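Local coordinates for protein SxtG (Microseira wollei, PDB 6U1R) that is an amidinotransferase of the saxitoxin biosynthetic pathway, probably moving an amidino group through a cysteine-bound intermediate, at residues 222-227 with 379-383; 27-33 with 372-378; 118-122 with 154-158. All blocks are in the same frame, centred on the assembly; numbering follows the deposited sequence.

Contact 1: 222-227 with 379-383; sequences CGRDIF and LQSYF
Gly223 and Arg224, at the tip of a beta hairpin, meet the C-terminal tail, Leu379 to Phe383, through one backbone hydrogen bond, bridging waters and side-chain packing. In that bond Arg224 N donates to Gln380 O at 3.0 Å, with an N-H...O angle of 159°. The same carbonyl receives a CA-H...O contact from Gly223 CA at 3.4 Å. The Tyr382 ring brings its edge up to Gly223 CA and Cys222 O.

Arg224 runs extended between two side chains. Leu379 CD2 sits over the centre of one guanidinium face, 3.6 Å from Arg224 CZ. Ser381 OG touches Arg224 CD at 3.2 Å but is hydrogen-bonded to Arg251. The arginine itself reaches a salt bridge with Glu249.

The turn is of type II', with Gly223 at positive phi. It closes a two-residue beta hairpin between strands 219-222 and 225-229, in the alpha/beta-propeller fold known for the amidinotransferase family. Two waters bridge the turn and the tail. One links Cys222 O, Asp225 OD2 and Tyr382 N; the other joins Asp225 OD2 to Phe383 N. Asp225 OD1 is bound by Arg251 and His253.

The Phe383 ring lies against Cys222, Asp225 and Phe227. Its CE2 lies 3.9 Å from Cys222 CB, and its CZ lies 3.8 Å from Phe227 CE2. The two phenyl planes are inclined at 68°. Trp296 stacks on the Phe383 ring.

Contact 2: 27-33 with 372-378; sequences PVNSYNE and DVRRRGT
Ser30 OG donates to Asp372 OD2 at 2.8 Å, and Arg375 NE holds the same oxygen at 2.7 Å in a salt bridge. The two donors come from opposite faces of the carboxylate plane. Arg221 forms a further salt bridge to OD2, and Arg136 one to OD1, so this buried carboxylate is held by three arginines and a serine. Ser30 OG is also bonded to Arg221.

Arg375 stretches out from CG to NE to reach the site. Glu33 O lies over the centre of its guanidinium face without a hydrogen bond. A water joins Arg375 NH2 to Glu33 OE1, while Arg221 N and His367 bind the Glu33 carboxylate.

The backbones form a single parallel beta bridge at Asn29 and Arg374. Asn29 N donates to Val373 O at 2.8 Å, and Arg375 N to Asn29 O at 2.7 Å. The Asn29 side chain adds two bonds to backbone carbonyls beyond the bridge. With its CG anti to N (chi1 -173°), its ND2 reaches both Arg375 O and Gly377 O at 3.0 Å. Both acceptors lie near the amide plane, which fixes the rotation of the group.

At the other end, Arg374 bends at chi3 and turns NH1 onto a lone pair of Pro27 O, 2.9 Å away. Glu38 and Glu39 also bind this guanidinium. Thr378 C lies over one face of the Tyr31 ring, toward its rim, 3.6 Å from Tyr31 CD2.

Around Asn29, segment 27-33 runs beside one edge of strand 370-375, joined to it by that single bridge. Strand 37-42 pairs with the other edge, where Val373 and Arg374 form a classic beta bulge opposite Glu39. Tyr170 of helix 164-172 packs on Pro27, Val28 and Val373, and Val141 of strand 139-142 touches Val28 and Ser30.

Contact 3: 118-122 with 154-158; sequences SFSTP and RNRYF
Phe119 and Phe158 make the aromatic part of this contact, a T-shaped pair. The edge of Phe158 points into the face of Phe119, with planes at 89° and centroids 4.9 Å apart. Phe158 CD2 stands over the centre of the Phe119 ring, and CE2 comes to 3.5 Å from Phe119 CD1. The first torsion of Phe119 (chi1 53°) sets its CG between N and the carbonyl carbon and directs the ring at segment 154-158.

The apolar contacts involve Tyr157. Its CB lies 3.8 Å from Phe119 CE1, and its CE2 lies 3.9 Å from Thr121 CG2. The Thr121 and Tyr157 side chains cross at about a right angle. Tyr157 OH is hydrogen-bonded to Pro183 O.

The polar approaches are to backbone carbonyls at the Phe119 rim. Arg154 O is 3.5 Å from Phe119 CE1, and Asn155 O is 3.7 Å from Phe119 CZ. Arg154 O also accepts a bond from Tyr157 N.

Ser120 OG is hydrogen-bonded to Ser120 OG of the second subunit. Phe158 packs on Pro122 of that subunit, Thr121 on its Trp161 and Tyr157 on its Phe158. Phe119, Tyr157 and Phe158 form a buried aromatic cluster that is itself part of the dimer interface.

Overall arrangement
Contacts 1 and 2 are neighbours, with centres 13 Å apart. Their segments alternate along the chain, and the start of the ordered chain and its C-terminal tail meet in this region. Gly223 N probably bonds to Tyr31 O at 3.0 Å, and Leu379 CB packs on Tyr31 CE1. Contact 3 stands apart at the subunit interface, its centre 35 Å from that of contact 1 and 31 Å from that of contact 2. In contact 2, the Glu33 side chain is about 10 Å from that of Cys368, the predicted amidino-cysteine residue. In contact 3, Tyr157 is about 10 Å from the predicted active-site Asp215, side chain to side chain. Contact 1 is away from these sites.

Contact 1: 222-227 with 379-383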
loop_
_atom_site.group_PDB
_atom_site.type_symbol
_atom_site.label_atom_id
_atom_site.label_comp_id
_atom_site.label_asym_id
_atom_site.label_seq_id
_atom_site.Cartn_x
_atom_site.Cartn_y
_atom_site.Cartn_z
ATOM N N CYS A 222 -1.801 -10.718 20.238
ATOM C CA CYS A 222 -2.301 -10.885 21.615
ATOM C C CYS A 222 -2.946 -9.591 22.125
ATOM O O CYS A 222 -2.538 -9.028 23.141
ATOM C CB CYS A 222 -1.192 -11.281 22.585
ATOM S SG CYS A 222 -0.432 -12.863 22.201
ATOM N N GLY A 223 -3.980 -9.138 21.440
ATOM C CA GLY A 223 -4.610 -7.873 21.811
ATOM C C GLY A 223 -3.668 -6.712 21.580
ATOM O O GLY A 223 -3.103 -6.554 20.490
ATOM N N ARG A 224 -3.478 -5.887 22.616
ATOM C CA ARG A 224 -2.625 -4.712 22.497
ATOM C C ARG A 224 -1.147 -5.053 22.300
ATOM O O ARG A 224 -0.375 -4.166 21.914
ATOM C CB ARG A 224 -2.758 -3.823 23.739
ATOM C CG ARG A 224 -4.081 -3.094 23.845
ATOM C CD ARG A 224 -4.024 -1.945 24.836
ATOM N NE ARG A 224 -5.325 -1.279 24.944
ATOM C CZ ARG A 224 -5.729 -0.259 24.194
ATOM N NH1 ARG A 224 -4.941 0.254 23.258
ATOM N NH2 ARG A 224 -6.943 0.263 24.392
ATOM N N ASP A 225 -0.744 -6.297 22.538
ATOM C CA ASP A 225 0.641 -6.725 22.386
ATOM C C ASP A 225 0.727 -7.711 21.232
ATOM O O ASP A 225 -0.028 -8.692 21.189
ATOM C CB ASP A 225 1.163 -7.338 23.687
ATOM C CG ASP A 225 1.167 -6.339 24.806
ATOM O OD1 ASP A 225 2.076 -5.487 24.817
ATOM O OD2 ASP A 225 0.235 -6.377 25.645
ATOM N N ILE A 226 1.638 -7.428 20.293
ATOM C CA ILE A 226 1.881 -8.228 19.098
ATOM C C ILE A 226 3.347 -8.667 19.117
ATOM O O ILE A 226 4.234 -7.883 19.480
ATOM C CB ILE A 226 1.550 -7.409 17.828
ATOM C CG1 ILE A 226 0.051 -7.096 17.759
ATOM C CG2 ILE A 226 1.992 -8.140 16.550
ATOM C CD1 ILE A 226 -0.307 -6.008 16.773
ATOM N N PHE A 227 3.602 -9.917 18.768
ATOM C CA PHE A 227 4.960 -10.459 18.753
ATOM C C PHE A 227 5.390 -10.713 17.316
ATOM O O PHE A 227 4.629 -11.292 16.537
ATOM C CB PHE A 227 5.032 -11.737 19.578
ATOM C CG PHE A 227 4.729 -11.506 21.020
ATOM C CD1 PHE A 227 5.740 -11.151 21.898
ATOM C CD2 PHE A 227 3.434 -11.558 21.486
ATOM C CE1 PHE A 227 5.471 -10.896 23.218
ATOM C CE2 PHE A 227 3.161 -11.295 22.823
ATOM C CZ PHE A 227 4.190 -10.960 23.679
ATOM N N LEU A 379 -10.676 -5.315 22.191
ATOM C CA LEU A 379 -9.249 -5.081 22.419
ATOM C C LEU A 379 -8.942 -5.058 23.913
ATOM O O LEU A 379 -9.493 -4.228 24.647
ATOM C CB LEU A 379 -8.818 -3.758 21.790
ATOM C CG LEU A 379 -7.342 -3.382 21.948
ATOM C CD1 LEU A 379 -6.433 -4.456 21.318
ATOM C CD2 LEU A 379 -7.087 -2.020 21.310
ATOM N N GLN A 380 -8.039 -5.939 24.350
ATOM C CA GLN A 380 -7.602 -5.997 25.733
ATOM C C GLN A 380 -6.086 -6.147 25.803
ATOM O O GLN A 380 -5.414 -6.458 24.809
ATOM C CB GLN A 380 -8.289 -7.150 26.443
ATOM C CG GLN A 380 -9.826 -7.012 26.404
ATOM C CD GLN A 380 -10.491 -8.321 26.273
ATOM O OE1 GLN A 380 -10.873 -8.745 25.184
ATOM N NE2 GLN A 380 -10.590 -9.018 27.375
ATOM N N SER A 381 -5.548 -5.911 26.997
ATOM C CA SER A 381 -4.177 -6.273 27.334
ATOM C C SER A 381 -4.194 -7.483 28.261
ATOM O O SER A 381 -5.003 -7.551 29.198
ATOM C CB SER A 381 -3.438 -5.118 28.003
ATOM O OG SER A 381 -3.325 -4.017 27.122
ATOM N N TYR A 382 -3.288 -8.429 28.011
ATOM C CA TYR A 382 -3.328 -9.737 28.655
ATOM C C TYR A 382 -2.138 -10.037 29.556
ATOM O O TYR A 382 -2.085 -11.130 30.136
ATOM C CB TYR A 382 -3.410 -10.847 27.592
ATOM C CG TYR A 382 -4.670 -10.815 26.783
ATOM C CD1 TYR A 382 -4.760 -10.029 25.631
ATOM C CD2 TYR A 382 -5.782 -11.544 27.163
ATOM C CE1 TYR A 382 -5.925 -9.969 24.896
ATOM C CE2 TYR A 382 -6.970 -11.482 26.427
ATOM C CZ TYR A 382 -7.026 -10.684 25.285
ATOM O OH TYR A 382 -8.190 -10.588 24.529
ATOM N N PHE A 383 -1.176 -9.137 29.671
ATOM C CA PHE A 383 0.077 -9.497 30.328
ATOM C C PHE A 383 0.252 -8.798 31.661
ATOM O O PHE A 383 1.221 -9.070 32.390
ATOM C CB PHE A 383 1.245 -9.200 29.393
ATOM C CG PHE A 383 1.267 -10.101 28.209
ATOM C CD1 PHE A 383 1.907 -11.321 28.279
ATOM C CD2 PHE A 383 0.599 -9.755 27.041
ATOM C CE1 PHE A 383 1.906 -12.181 27.195
ATOM C CE2 PHE A 383 0.602 -10.607 25.955
ATOM C CZ PHE A 383 1.256 -11.822 26.035
ATOM O OXT PHE A 383 -0.600 -7.990 32.023
HETATM O O HOH W 1 -1.944 -7.957 25.575
HETATM O O HOH W 2 -0.383 -6.636 28.361
#

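Contact 2: 27-33 with 372-378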
loop_
_atom_site.group_PDB
_atom_site.type_symbol
_atom_site.label_atom_id
_atom_site.label_comp_id
_atom_site.label_asym_id
_atom_site.label_seq_id
_atom_site.Cartn_x
_atom_site.Cartn_y
_atom_site.Cartn_z
ATOM N N PRO A 27 -18.082 -6.572 9.589
ATOM C CA PRO A 27 -17.741 -8.001 9.491
ATOM C C PRO A 27 -16.285 -8.319 9.803
ATOM O O PRO A 27 -15.965 -9.496 9.991
ATOM C CB PRO A 27 -18.079 -8.338 8.037
ATOM C CG PRO A 27 -17.893 -7.040 7.305
ATOM C CD PRO A 27 -18.370 -5.987 8.263
ATOM N N VAL A 28 -15.396 -7.339 9.809
ATOM C CA VAL A 28 -13.991 -7.540 10.181
ATOM C C VAL A 28 -13.819 -7.139 11.645
ATOM O O VAL A 28 -14.059 -5.983 12.015
ATOM C CB VAL A 28 -13.059 -6.727 9.270
ATOM C CG1 VAL A 28 -11.590 -6.866 9.682
ATOM C CG2 VAL A 28 -13.256 -7.184 7.841
ATOM N N ASN A 29 -13.403 -8.098 12.483
ATOM C CA ASN A 29 -13.230 -7.852 13.918
ATOM C C ASN A 29 -12.386 -9.011 14.464
ATOM O O ASN A 29 -12.934 -10.078 14.742
ATOM C CB ASN A 29 -14.576 -7.773 14.628
ATOM C CG ASN A 29 -14.445 -7.352 16.064
ATOM O OD1 ASN A 29 -14.527 -6.171 16.373
ATOM N ND2 ASN A 29 -14.208 -8.324 16.961
ATOM N N SER A 30 -11.073 -8.805 14.598
ATOM C CA SER A 30 -10.210 -9.846 15.168
ATOM C C SER A 30 -9.016 -9.194 15.847
ATOM O O SER A 30 -8.260 -8.477 15.197
ATOM C CB SER A 30 -9.718 -10.850 14.121
ATOM O OG SER A 30 -8.979 -11.876 14.796
ATOM N N TYR A 31 -8.844 -9.466 17.141
ATOM C CA TYR A 31 -7.831 -8.823 17.962
ATOM C C TYR A 31 -6.753 -9.773 18.470
ATOM O O TYR A 31 -5.777 -9.300 19.056
ATOM C CB TYR A 31 -8.500 -8.138 19.160
ATOM C CG TYR A 31 -9.331 -6.936 18.793
ATOM C CD1 TYR A 31 -8.734 -5.710 18.545
ATOM C CD2 TYR A 31 -10.724 -7.020 18.711
ATOM C CE1 TYR A 31 -9.497 -4.588 18.240
ATOM C CE2 TYR A 31 -11.487 -5.906 18.388
ATOM C CZ TYR A 31 -10.866 -4.702 18.161
ATOM O OH TYR A 31 -11.603 -3.588 17.855
ATOM N N ASN A 32 -6.891 -11.077 18.258
ATOM C CA ASN A 32 -5.962 -12.060 18.806
ATOM C C ASN A 32 -6.201 -13.382 18.083
ATOM O O ASN A 32 -7.051 -13.472 17.196
ATOM C CB ASN A 32 -6.162 -12.175 20.319
ATOM C CG ASN A 32 -7.591 -12.442 20.654
ATOM O OD1 ASN A 32 -8.140 -13.460 20.234
ATOM N ND2 ASN A 32 -8.245 -11.498 21.346
ATOM N N GLU A 33 -5.471 -14.419 18.483
ATOM C CA GLU A 33 -5.507 -15.694 17.763
ATOM C C GLU A 33 -6.575 -16.666 18.275
ATOM O O GLU A 33 -6.696 -17.759 17.718
ATOM C CB GLU A 33 -4.132 -16.384 17.832
ATOM C CG GLU A 33 -2.935 -15.499 17.410
ATOM C CD GLU A 33 -2.884 -15.162 15.912
ATOM O OE1 GLU A 33 -3.532 -15.862 15.104
ATOM O OE2 GLU A 33 -2.199 -14.165 15.556
ATOM N N ASP A 372 -8.267 -15.119 9.848
ATOM C CA ASP A 372 -9.413 -15.027 10.766
ATOM C C ASP A 372 -9.965 -13.607 10.802
ATOM O O ASP A 372 -9.675 -12.824 11.713
ATOM C CB ASP A 372 -9.008 -15.475 12.168
ATOM C CG ASP A 372 -7.817 -14.713 12.706
ATOM O OD1 ASP A 372 -6.833 -14.575 11.957
ATOM O OD2 ASP A 372 -7.854 -14.252 13.871
ATOM N N VAL A 373 -10.863 -13.294 9.862
ATOM C CA VAL A 373 -11.351 -11.924 9.748
ATOM C C VAL A 373 -12.338 -11.555 10.858
ATOM O O VAL A 373 -12.463 -10.373 11.191
ATOM C CB VAL A 373 -11.958 -11.683 8.345
ATOM C CG1 VAL A 373 -10.878 -11.834 7.287
ATOM C CG2 VAL A 373 -13.074 -12.628 8.052
ATOM N N ARG A 374 -13.054 -12.510 11.448
ATOM C CA ARG A 374 -13.988 -12.163 12.524
ATOM C C ARG A 374 -13.910 -13.177 13.653
ATOM O O ARG A 374 -14.260 -14.350 13.475
ATOM C CB ARG A 374 -15.431 -12.042 12.037
ATOM C CG ARG A 374 -16.326 -11.474 13.136
ATOM C CD ARG A 374 -17.661 -10.942 12.616
ATOM N NE ARG A 374 -18.488 -12.017 12.088
ATOM C CZ ARG A 374 -18.605 -12.332 10.799
ATOM N NH1 ARG A 374 -17.939 -11.675 9.864
ATOM N NH2 ARG A 374 -19.393 -13.330 10.447
ATOM N N ARG A 375 -13.429 -12.703 14.799
ATOM C CA ARG A 375 -13.488 -13.404 16.075
ATOM C C ARG A 375 -14.234 -12.505 17.057
ATOM O O ARG A 375 -13.869 -11.342 17.239
ATOM C CB ARG A 375 -12.098 -13.703 16.639
ATOM C CG ARG A 375 -11.256 -14.711 15.858
ATOM C CD ARG A 375 -9.893 -14.870 16.513
ATOM N NE ARG A 375 -9.083 -15.811 15.760
ATOM C CZ ARG A 375 -9.178 -17.126 15.856
ATOM N NH1 ARG A 375 -10.041 -17.687 16.705
ATOM N NH2 ARG A 375 -8.406 -17.899 15.093
ATOM N N ARG A 376 -15.247 -13.050 17.712
ATOM C CA ARG A 376 -16.050 -12.269 18.648
ATOM C C ARG A 376 -15.196 -11.783 19.819
ATOM O O ARG A 376 -14.674 -12.595 20.591
ATOM C CB ARG A 376 -17.203 -13.146 19.139
ATOM C CG ARG A 376 -18.323 -12.410 19.831
ATOM C CD ARG A 376 -19.588 -13.284 19.875
ATOM N NE ARG A 376 -19.376 -14.544 20.594
ATOM C CZ ARG A 376 -19.287 -15.759 20.040
ATOM N NH1 ARG A 376 -19.376 -15.942 18.719
ATOM N NH2 ARG A 376 -19.097 -16.815 20.824
ATOM N N GLY A 377 -15.055 -10.474 19.970
ATOM C CA GLY A 377 -14.277 -9.948 21.073
ATOM C C GLY A 377 -13.914 -8.488 20.894
ATOM O O GLY A 377 -14.325 -7.825 19.938
ATOM N N THR A 378 -13.129 -8.006 21.856
ATOM C CA THR A 378 -12.725 -6.610 21.990
ATOM C C THR A 378 -11.216 -6.537 22.210
ATOM O O THR A 378 -10.548 -7.555 22.398
ATOM C CB THR A 378 -13.455 -5.945 23.162
ATOM O OG1 THR A 378 -13.300 -6.787 24.309
ATOM C CG2 THR A 378 -14.947 -5.765 22.867
HETATM O O HOH W 3 -16.082 -5.896 19.300
HETATM O O HOH W 4 -11.191 -10.685 18.621
HETATM O O HOH W 5 -8.033 -8.534 22.617
HETATM O O HOH W 6 -5.717 -17.228 13.975
#

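Contact 3: 118-122 with 154-158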
loop_
_atom_site.group_PDB
_atom_site.type_symbol
_atom_site.label_atom_id
_atom_site.label_comp_id
_atom_site.label_asym_id
_atom_site.label_seq_id
_atom_site.Cartn_x
_atom_site.Cartn_y
_atom_site.Cartn_z
ATOM N N SER A 118 3.162 -14.019 -16.141
ATOM C CA SER A 118 4.334 -13.205 -15.832
ATOM C C SER A 118 3.916 -11.763 -15.521
ATOM O O SER A 118 2.806 -11.321 -15.841
ATOM C CB SER A 118 5.317 -13.212 -17.006
ATOM O OG SER A 118 4.725 -12.598 -18.137
ATOM N N PHE A 119 4.812 -11.035 -14.856
ATOM C CA PHE A 119 4.631 -9.600 -14.676
ATOM C C PHE A 119 5.994 -8.936 -14.479
ATOM O O PHE A 119 7.016 -9.595 -14.303
ATOM C CB PHE A 119 3.655 -9.300 -13.524
ATOM C CG PHE A 119 4.006 -9.965 -12.204
ATOM C CD1 PHE A 119 4.887 -9.360 -11.321
ATOM C CD2 PHE A 119 3.436 -11.183 -11.846
ATOM C CE1 PHE A 119 5.184 -9.944 -10.092
ATOM C CE2 PHE A 119 3.737 -11.788 -10.622
ATOM C CZ PHE A 119 4.616 -11.173 -9.747
ATOM N N SER A 120 6.000 -7.607 -14.521
ATOM C CA SER A 120 7.264 -6.889 -14.545
ATOM C C SER A 120 7.051 -5.482 -14.010
ATOM O O SER A 120 5.970 -4.906 -14.147
ATOM C CB SER A 120 7.826 -6.819 -15.971
ATOM O OG SER A 120 6.943 -6.091 -16.790
ATOM N N THR A 121 8.096 -4.948 -13.402
ATOM C CA THR A 121 8.186 -3.560 -12.993
ATOM C C THR A 121 9.237 -2.883 -13.866
ATOM O O THR A 121 9.912 -3.545 -14.678
ATOM C CB THR A 121 8.590 -3.434 -11.520
ATOM O OG1 THR A 121 9.981 -3.767 -11.381
ATOM C CG2 THR A 121 7.778 -4.371 -10.630
ATOM N N PRO A 122 9.445 -1.581 -13.704
ATOM C CA PRO A 122 10.503 -0.913 -14.477
ATOM C C PRO A 122 11.895 -1.447 -14.182
ATOM O O PRO A 122 12.812 -1.218 -14.977
ATOM C CB PRO A 122 10.353 0.563 -14.071
ATOM C CG PRO A 122 8.869 0.689 -13.741
ATOM C CD PRO A 122 8.569 -0.621 -13.018
ATOM N N ARG A 154 9.412 -10.926 -4.657
ATOM C CA ARG A 154 8.939 -10.385 -5.924
ATOM C C ARG A 154 7.822 -11.215 -6.544
ATOM O O ARG A 154 6.897 -10.660 -7.129
ATOM C CB ARG A 154 10.110 -10.290 -6.910
ATOM C CG ARG A 154 11.140 -9.232 -6.568
ATOM C CD ARG A 154 12.388 -9.459 -7.408
ATOM N NE ARG A 154 13.344 -8.362 -7.287
ATOM C CZ ARG A 154 14.634 -8.462 -7.592
ATOM N NH1 ARG A 154 15.134 -9.627 -8.032
ATOM N NH2 ARG A 154 15.424 -7.398 -7.472
ATOM N N ASN A 155 7.902 -12.545 -6.468
ATOM C CA ASN A 155 6.867 -13.351 -7.108
ATOM C C ASN A 155 5.510 -13.203 -6.436
ATOM O O ASN A 155 4.499 -13.614 -7.014
ATOM C CB ASN A 155 7.278 -14.815 -7.123
ATOM C CG ASN A 155 8.481 -15.064 -7.991
ATOM O OD1 ASN A 155 9.609 -14.882 -7.551
ATOM N ND2 ASN A 155 8.250 -15.461 -9.253
ATOM N N ARG A 156 5.463 -12.650 -5.227
ATOM C CA ARG A 156 4.212 -12.478 -4.495
ATOM C C ARG A 156 3.662 -11.054 -4.576
ATOM O O ARG A 156 2.719 -10.724 -3.860
ATOM C CB ARG A 156 4.428 -12.914 -3.033
ATOM C CG ARG A 156 5.122 -14.273 -2.919
ATOM C CD ARG A 156 5.155 -14.798 -1.493
ATOM N NE ARG A 156 3.847 -15.273 -1.044
ATOM C CZ ARG A 156 3.636 -15.900 0.107
ATOM N NH1 ARG A 156 4.646 -16.130 0.929
ATOM N NH2 ARG A 156 2.415 -16.324 0.415
ATOM N N TYR A 157 4.180 -10.233 -5.499
ATOM C CA TYR A 157 3.830 -8.815 -5.602
ATOM C C TYR A 157 2.335 -8.587 -5.783
ATOM O O TYR A 157 1.804 -7.551 -5.357
ATOM C CB TYR A 157 4.551 -8.220 -6.806
ATOM C CG TYR A 157 5.045 -6.787 -6.699
ATOM C CD1 TYR A 157 5.897 -6.394 -5.680
ATOM C CD2 TYR A 157 4.731 -5.865 -7.681
ATOM C CE1 TYR A 157 6.393 -5.103 -5.634
ATOM C CE2 TYR A 157 5.212 -4.592 -7.652
ATOM C CZ TYR A 157 6.057 -4.211 -6.636
ATOM O OH TYR A 157 6.519 -2.910 -6.653
ATOM N N PHE A 158 1.653 -9.499 -6.470
ATOM C CA PHE A 158 0.239 -9.355 -6.788
ATOM C C PHE A 158 -0.604 -10.428 -6.115
ATOM O O PHE A 158 -1.717 -10.731 -6.567
ATOM C CB PHE A 158 0.039 -9.373 -8.306
ATOM C CG PHE A 158 0.624 -8.176 -8.988
ATOM C CD1 PHE A 158 0.046 -6.934 -8.816
ATOM C CD2 PHE A 158 1.774 -8.275 -9.763
ATOM C CE1 PHE A 158 0.571 -5.806 -9.410
ATOM C CE2 PHE A 158 2.314 -7.133 -10.356
ATOM C CZ PHE A 158 1.712 -5.907 -10.179
#